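Local coordinates for amino acid adenylation domain-containing protein (Bacillus stratosphericus LAMA 585, PDB 6ULY) that probably activates an alpha-keto acid as its acyl adenylate, acting as the adenylation domain of a nonribosomal depsipeptide synthetase, at residues A[288-302]-A[317-330]. Sequence-based numbering, arbitrary orientation.
Sequences GSWDLSAMTCMINGA and LAPHGLKGDVIRPA. With QA7 (5'-O-{(S)-hydroxy[(4-methyl-2-oxopentanoyl)oxy]phosphoryl}adenosine), chain C; SO4 (sulfate ion), chain E.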
loop_
_atom_site.group_PDB
_atom_site.type_symbol
_atom_site.label_atom_id
_atom_site.label_comp_id
_atom_site.label_asym_id
_atom_site.label_seq_id
_atom_site.Cartn_x
_atom_site.Cartn_y
_atom_site.Cartn_z
ATOM N N GLY A 288 2.122 -38.487 -25.802
ATOM C CA GLY A 288 2.680 -37.583 -26.779
ATOM C C GLY A 288 4.119 -37.939 -27.120
ATOM O O GLY A 288 4.716 -38.869 -26.579
ATOM N N SER A 289 4.673 -37.165 -28.049
ATOM C CA SER A 289 6.054 -37.356 -28.473
ATOM C C SER A 289 6.716 -36.001 -28.662
ATOM O O SER A 289 6.247 -35.184 -29.462
ATOM C CB SER A 289 6.127 -38.170 -29.768
ATOM O OG SER A 289 7.477 -38.439 -30.103
ATOM N N TRP A 290 7.801 -35.769 -27.929
ATOM C CA TRP A 290 8.623 -34.585 -28.113
ATOM C C TRP A 290 10.090 -34.972 -28.010
ATOM O O TRP A 290 10.456 -35.915 -27.300
ATOM C CB TRP A 290 8.321 -33.497 -27.074
ATOM C CG TRP A 290 6.914 -32.993 -27.091
ATOM C CD1 TRP A 290 6.430 -31.934 -27.800
ATOM C CD2 TRP A 290 5.810 -33.518 -26.348
ATOM N NE1 TRP A 290 5.090 -31.767 -27.545
ATOM C CE2 TRP A 290 4.685 -32.729 -26.658
ATOM C CE3 TRP A 290 5.664 -34.579 -25.451
ATOM C CZ2 TRP A 290 3.429 -32.968 -26.100
ATOM C CZ3 TRP A 290 4.416 -34.818 -24.901
ATOM C CH2 TRP A 290 3.315 -34.016 -25.228
ATOM N N ASP A 291 10.928 -34.233 -28.725
ATOM C CA ASP A 291 12.375 -34.324 -28.573
ATOM C C ASP A 291 12.832 -33.070 -27.835
ATOM O O ASP A 291 12.849 -31.975 -28.409
ATOM C CB ASP A 291 13.070 -34.466 -29.925
ATOM C CG ASP A 291 14.552 -34.770 -29.785
ATOM O OD1 ASP A 291 15.053 -34.786 -28.636
ATOM O OD2 ASP A 291 15.213 -35.000 -30.819
ATOM N N LEU A 292 13.180 -33.229 -26.559
ATOM C CA LEU A 292 13.642 -32.129 -25.721
ATOM C C LEU A 292 15.108 -32.303 -25.332
ATOM O O LEU A 292 15.539 -31.843 -24.270
ATOM C CB LEU A 292 12.765 -32.004 -24.475
ATOM C CG LEU A 292 11.265 -31.849 -24.747
ATOM C CD1 LEU A 292 10.472 -31.875 -23.455
ATOM C CD2 LEU A 292 10.975 -30.571 -25.521
ATOM N N SER A 293 15.886 -32.956 -26.197
ATOM C CA SER A 293 17.283 -33.243 -25.902
ATOM C C SER A 293 18.177 -32.021 -26.049
ATOM O O SER A 293 19.284 -32.014 -25.502
ATOM C CB SER A 293 17.791 -34.367 -26.816
ATOM O OG SER A 293 17.662 -34.014 -28.183
ATOM N N ALA A 294 17.724 -30.992 -26.770
ATOM C CA ALA A 294 18.511 -29.775 -26.922
ATOM C C ALA A 294 18.388 -28.833 -25.729
ATOM O O ALA A 294 19.262 -27.978 -25.543
ATOM C CB ALA A 294 18.092 -29.029 -28.193
ATOM N N MET A 295 17.333 -28.965 -24.926
ATOM C CA MET A 295 17.105 -28.053 -23.810
ATOM C C MET A 295 18.174 -28.254 -22.742
ATOM O O MET A 295 18.349 -29.364 -22.228
ATOM C CB MET A 295 15.712 -28.282 -23.225
ATOM C CG MET A 295 15.384 -27.433 -21.987
ATOM S SD MET A 295 15.550 -25.652 -22.250
ATOM C CE MET A 295 14.536 -25.401 -23.708
ATOM N N THR A 296 18.880 -27.177 -22.400
ATOM C CA THR A 296 19.891 -27.215 -21.355
ATOM C C THR A 296 19.584 -26.313 -20.169
ATOM O O THR A 296 20.155 -26.526 -19.094
ATOM C CB THR A 296 21.266 -26.817 -21.918
ATOM O OG1 THR A 296 21.205 -25.490 -22.455
ATOM C CG2 THR A 296 21.695 -27.782 -23.015
ATOM N N CYS A 297 18.693 -25.332 -20.319
ATOM C CA CYS A 297 18.486 -24.305 -19.299
ATOM C C CYS A 297 17.000 -23.962 -19.227
ATOM O O CYS A 297 16.479 -23.253 -20.090
ATOM C CB CYS A 297 19.324 -23.071 -19.615
ATOM S SG CYS A 297 18.970 -21.635 -18.579
ATOM N N MET A 298 16.326 -24.450 -18.192
ATOM C CA MET A 298 14.935 -24.096 -17.918
ATOM C C MET A 298 14.925 -23.296 -16.618
ATOM O O MET A 298 14.856 -23.858 -15.524
ATOM C CB MET A 298 14.049 -25.326 -17.813
ATOM C CG MET A 298 14.068 -26.220 -19.034
ATOM S SD MET A 298 12.651 -27.334 -19.052
ATOM C CE MET A 298 11.380 -26.214 -19.644
ATOM N N ILE A 299 14.995 -21.973 -16.744
ATOM C CA ILE A 299 15.011 -21.119 -15.565
ATOM C C ILE A 299 13.622 -21.095 -14.944
ATOM O O ILE A 299 12.612 -20.915 -15.639
ATOM C CB ILE A 299 15.492 -19.707 -15.928
ATOM C CG1 ILE A 299 16.991 -19.731 -16.231
ATOM C CG2 ILE A 299 15.179 -18.737 -14.795
ATOM C CD1 ILE A 299 17.484 -18.532 -17.014
ATOM N N ASN A 300 13.567 -21.291 -13.631
ATOM C CA ASN A 300 12.326 -21.286 -12.865
ATOM C C ASN A 300 12.425 -20.161 -11.840
ATOM O O ASN A 300 13.174 -20.271 -10.864
ATOM C CB ASN A 300 12.105 -22.642 -12.192
ATOM C CG ASN A 300 10.790 -22.720 -11.448
ATOM O OD1 ASN A 300 10.155 -21.703 -11.177
ATOM N ND2 ASN A 300 10.379 -23.934 -11.102
ATOM N N GLY A 301 11.681 -19.080 -12.064
ATOM C CA GLY A 301 11.743 -17.944 -11.161
ATOM C C GLY A 301 10.580 -16.999 -11.353
ATOM O O GLY A 301 9.829 -17.089 -12.328
ATOM N N ALA A 302 10.456 -16.080 -10.381
ATOM C CA ALA A 302 9.419 -15.050 -10.289
ATOM C C ALA A 302 8.489 -15.333 -9.113
ATOM O O ALA A 302 7.776 -14.435 -8.648
ATOM C CB ALA A 302 8.597 -14.923 -11.572
ATOM N N LEU A 317 8.975 -35.498 -18.005
ATOM C CA LEU A 317 9.555 -35.176 -19.302
ATOM C C LEU A 317 10.858 -35.913 -19.583
ATOM O O LEU A 317 11.413 -35.755 -20.675
ATOM C CB LEU A 317 9.785 -33.666 -19.413
ATOM C CG LEU A 317 8.537 -32.787 -19.337
ATOM C CD1 LEU A 317 8.915 -31.325 -19.528
ATOM C CD2 LEU A 317 7.497 -33.207 -20.365
ATOM N N ALA A 318 11.364 -36.700 -18.635
ATOM C CA ALA A 318 12.556 -37.507 -18.889
ATOM C C ALA A 318 12.411 -38.404 -20.112
ATOM O O ALA A 318 13.307 -38.386 -20.972
ATOM C CB ALA A 318 12.886 -38.331 -17.638
ATOM N N PRO A 319 11.339 -39.189 -20.269
ATOM C CA PRO A 319 11.224 -40.022 -21.481
ATOM C C PRO A 319 11.269 -39.228 -22.774
ATOM O O PRO A 319 11.637 -39.793 -23.811
ATOM C CB PRO A 319 9.872 -40.732 -21.302
ATOM C CG PRO A 319 9.141 -39.947 -20.257
ATOM C CD PRO A 319 10.203 -39.399 -19.353
ATOM N N HIS A 320 10.923 -37.942 -22.754
ATOM C CA HIS A 320 10.960 -37.117 -23.955
ATOM C C HIS A 320 12.318 -36.455 -24.174
ATOM O O HIS A 320 12.427 -35.551 -25.010
ATOM C CB HIS A 320 9.857 -36.055 -23.895
ATOM C CG HIS A 320 8.478 -36.626 -23.776
ATOM N ND1 HIS A 320 7.771 -37.100 -24.861
ATOM C CD2 HIS A 320 7.677 -36.806 -22.699
ATOM C CE1 HIS A 320 6.593 -37.545 -24.457
ATOM N NE2 HIS A 320 6.512 -37.378 -23.149
ATOM N N GLY A 321 13.348 -36.882 -23.451
ATOM C CA GLY A 321 14.690 -36.390 -23.675
ATOM C C GLY A 321 15.095 -35.165 -22.884
ATOM O O GLY A 321 16.121 -34.555 -23.208
ATOM N N LEU A 322 14.340 -34.778 -21.861
ATOM C CA LEU A 322 14.733 -33.644 -21.032
ATOM C C LEU A 322 15.736 -34.116 -19.988
ATOM O O LEU A 322 15.406 -34.946 -19.134
ATOM C CB LEU A 322 13.522 -33.009 -20.358
ATOM C CG LEU A 322 13.823 -31.671 -19.670
ATOM C CD1 LEU A 322 13.944 -30.555 -20.702
ATOM C CD2 LEU A 322 12.769 -31.335 -18.629
ATOM N N LYS A 323 16.962 -33.602 -20.064
ATOM C CA LYS A 323 17.960 -33.938 -19.061
ATOM C C LYS A 323 17.497 -33.450 -17.693
ATOM O O LYS A 323 16.810 -32.433 -17.571
ATOM C CB LYS A 323 19.311 -33.320 -19.420
ATOM C CG LYS A 323 20.069 -34.083 -20.495
ATOM C CD LYS A 323 21.278 -33.299 -21.006
ATOM C CE LYS A 323 20.879 -32.244 -22.033
ATOM N NZ LYS A 323 20.365 -32.850 -23.299
ATOM N N GLY A 324 17.875 -34.195 -16.658
ATOM C CA GLY A 324 17.401 -33.960 -15.314
ATOM C C GLY A 324 18.054 -32.818 -14.572
ATOM O O GLY A 324 17.772 -32.636 -13.384
ATOM N N ASP A 325 18.914 -32.038 -15.231
ATOM C CA ASP A 325 19.642 -30.946 -14.589
ATOM C C ASP A 325 19.408 -29.612 -15.292
ATOM O O ASP A 325 20.174 -28.666 -15.087
ATOM C CB ASP A 325 21.141 -31.257 -14.544
ATOM C CG ASP A 325 21.779 -31.275 -15.928
ATOM O OD1 ASP A 325 21.046 -31.423 -16.930
ATOM O OD2 ASP A 325 23.017 -31.143 -16.014
ATOM N N VAL A 326 18.365 -29.517 -16.119
ATOM C CA VAL A 326 18.130 -28.294 -16.879
ATOM C C VAL A 326 17.412 -27.219 -16.070
ATOM O O VAL A 326 17.478 -26.039 -16.436
ATOM C CB VAL A 326 17.311 -28.587 -18.150
ATOM C CG1 VAL A 326 17.997 -29.653 -18.992
ATOM C CG2 VAL A 326 15.884 -29.009 -17.785
ATOM N N ILE A 327 16.717 -27.584 -14.997
ATOM C CA ILE A 327 15.909 -26.622 -14.255
ATOM C C ILE A 327 16.820 -25.806 -13.348
ATOM O O ILE A 327 17.499 -26.356 -12.474
ATOM C CB ILE A 327 14.806 -27.322 -13.448
ATOM C CG1 ILE A 327 13.667 -27.744 -14.378
ATOM C CG2 ILE A 327 14.299 -26.400 -12.336
ATOM C CD1 ILE A 327 12.541 -28.484 -13.682
ATOM N N ARG A 328 16.823 -24.491 -13.545
ATOM C CA ARG A 328 17.659 -23.576 -12.772
ATOM C C ARG A 328 16.777 -22.607 -11.996
ATOM O O ARG A 328 16.288 -21.614 -12.565
ATOM C CB ARG A 328 18.616 -22.824 -13.694
ATOM C CG ARG A 328 19.519 -23.753 -14.474
ATOM C CD ARG A 328 20.589 -23.005 -15.246
ATOM N NE ARG A 328 21.234 -23.874 -16.226
ATOM C CZ ARG A 328 22.089 -23.459 -17.156
ATOM N NH1 ARG A 328 22.415 -22.177 -17.241
ATOM N NH2 ARG A 328 22.614 -24.329 -18.006
ATOM N N PRO A 329 16.521 -22.857 -10.714
ATOM C CA PRO A 329 15.812 -21.858 -9.906
ATOM C C PRO A 329 16.541 -20.523 -9.934
ATOM O O PRO A 329 17.773 -20.465 -9.984
ATOM C CB PRO A 329 15.804 -22.474 -8.503
ATOM C CG PRO A 329 15.926 -23.944 -8.736
ATOM C CD PRO A 329 16.769 -24.102 -9.966
ATOM N N ALA A 330 15.767 -19.441 -9.914
ATOM C CA ALA A 330 16.339 -18.103 -9.953
ATOM C C ALA A 330 15.410 -17.136 -9.234
ATOM O O ALA A 330 14.204 -17.370 -9.127
ATOM C CB ALA A 330 16.579 -17.641 -11.391
HETATM C C01 QA7 C . 13.992 -14.523 -12.017
HETATM C C02 QA7 C . 12.999 -13.555 -12.540
HETATM C C03 QA7 C . 13.627 -12.684 -13.593
HETATM C C04 QA7 C . 12.426 -12.892 -11.330
HETATM C C05 QA7 C . 12.157 -11.422 -11.395
HETATM C C06 QA7 C . 10.809 -10.909 -11.007
HETATM C C10 QA7 C . 9.868 -9.696 -7.893
HETATM C C11 QA7 C . 9.404 -10.379 -6.793
HETATM C C12 QA7 C . 10.586 -10.575 -5.753
HETATM C C13 QA7 C . 10.291 -11.602 -5.157
HETATM C C14 QA7 C . 9.401 -12.528 -6.188
HETATM C C16 QA7 C . 10.923 -13.579 -7.687
HETATM C C18 QA7 C . 11.225 -15.475 -6.760
HETATM C C19 QA7 C . 11.569 -16.760 -6.354
HETATM C C21 QA7 C . 10.276 -16.547 -4.548
HETATM C C23 QA7 C . 10.384 -14.784 -5.996
HETATM N N15 QA7 C . 10.203 -13.606 -6.607
HETATM N N17 QA7 C . 11.555 -14.710 -7.798
HETATM N N20 QA7 C . 11.086 -17.241 -5.261
HETATM N N22 QA7 C . 9.917 -15.359 -4.877
HETATM N N24 QA7 C . 12.460 -17.506 -7.133
HETATM O O07 QA7 C . 10.535 -9.590 -10.922
HETATM O O09 QA7 C . 8.876 -9.460 -8.820
HETATM O O25 QA7 C . 9.063 -11.792 -7.147
HETATM O O26 QA7 C . 9.409 -11.442 -4.029
HETATM O O27 QA7 C . 10.872 -9.422 -4.831
HETATM O O28 QA7 C . 8.264 -8.876 -11.196
HETATM O O29 QA7 C . 9.625 -7.547 -10.025
HETATM O O30 QA7 C . 10.002 -11.662 -10.779
HETATM O O31 QA7 C . 12.989 -10.712 -11.695
HETATM P P08 QA7 C . 9.293 -8.891 -10.225
HETATM S S SO4 E . 19.974 -37.804 -17.583
HETATM O O1 SO4 E . 21.299 -37.851 -17.040
HETATM O O2 SO4 E . 19.105 -37.141 -16.659
HETATM O O3 SO4 E . 19.989 -37.087 -18.824
HETATM O O4 SO4 E . 19.501 -39.138 -17.808
HETATM O O HOH W 1 17.619 -31.987 -22.203
#
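Neighbouring parallel strands of a beta-alpha-beta crossover (strand 297-301, helix 307-317, strand 327-333) run side by side toward the acyl-adenylate pocket of this ANL-superfamily adenylation domain, a worked example of how parallel strands carry their C-terminal ends to a ligand. M298 N donates to V326 O (2.6 Å), R328 N to M298 O, N300 N to R328 O and A330 N to N300 O. At the pocket end the adenine amine N24 of the adenylate donates to A330 O (2.7 Å). Side chains alternate, I299, R328 and A330 on one face, M298, N300, I327 and P329 on the other. C297 CB sits 3.7 Å above the R328 guanidinium, over its centre, while R328 NH1 is hydrogen-bonded to N207 OD1. V326, just before its strand, lies alongside M298, CG2 to CG 3.6 Å; a nearly extended chi2 (-162°) carries M298 SD to L322 CD1. Before the strands, the bent K323 chain brings NZ to S293 O (2.6 Å), and a water joins K323 NZ and N to L292 O and M295 O. Farther back, the W290 edge points at the H320 face, planes at 69°, and W290 CE3 lies 3.3 Å from H320 CE1; H320 O receives L292 N at 2.9 Å. Helix 307-317 packs on M298, N300 and I327, helix 255-262 meets W290, L292, M295 and M298, and strand 267-270 flanks strand 297-301 on the side away from 327-333.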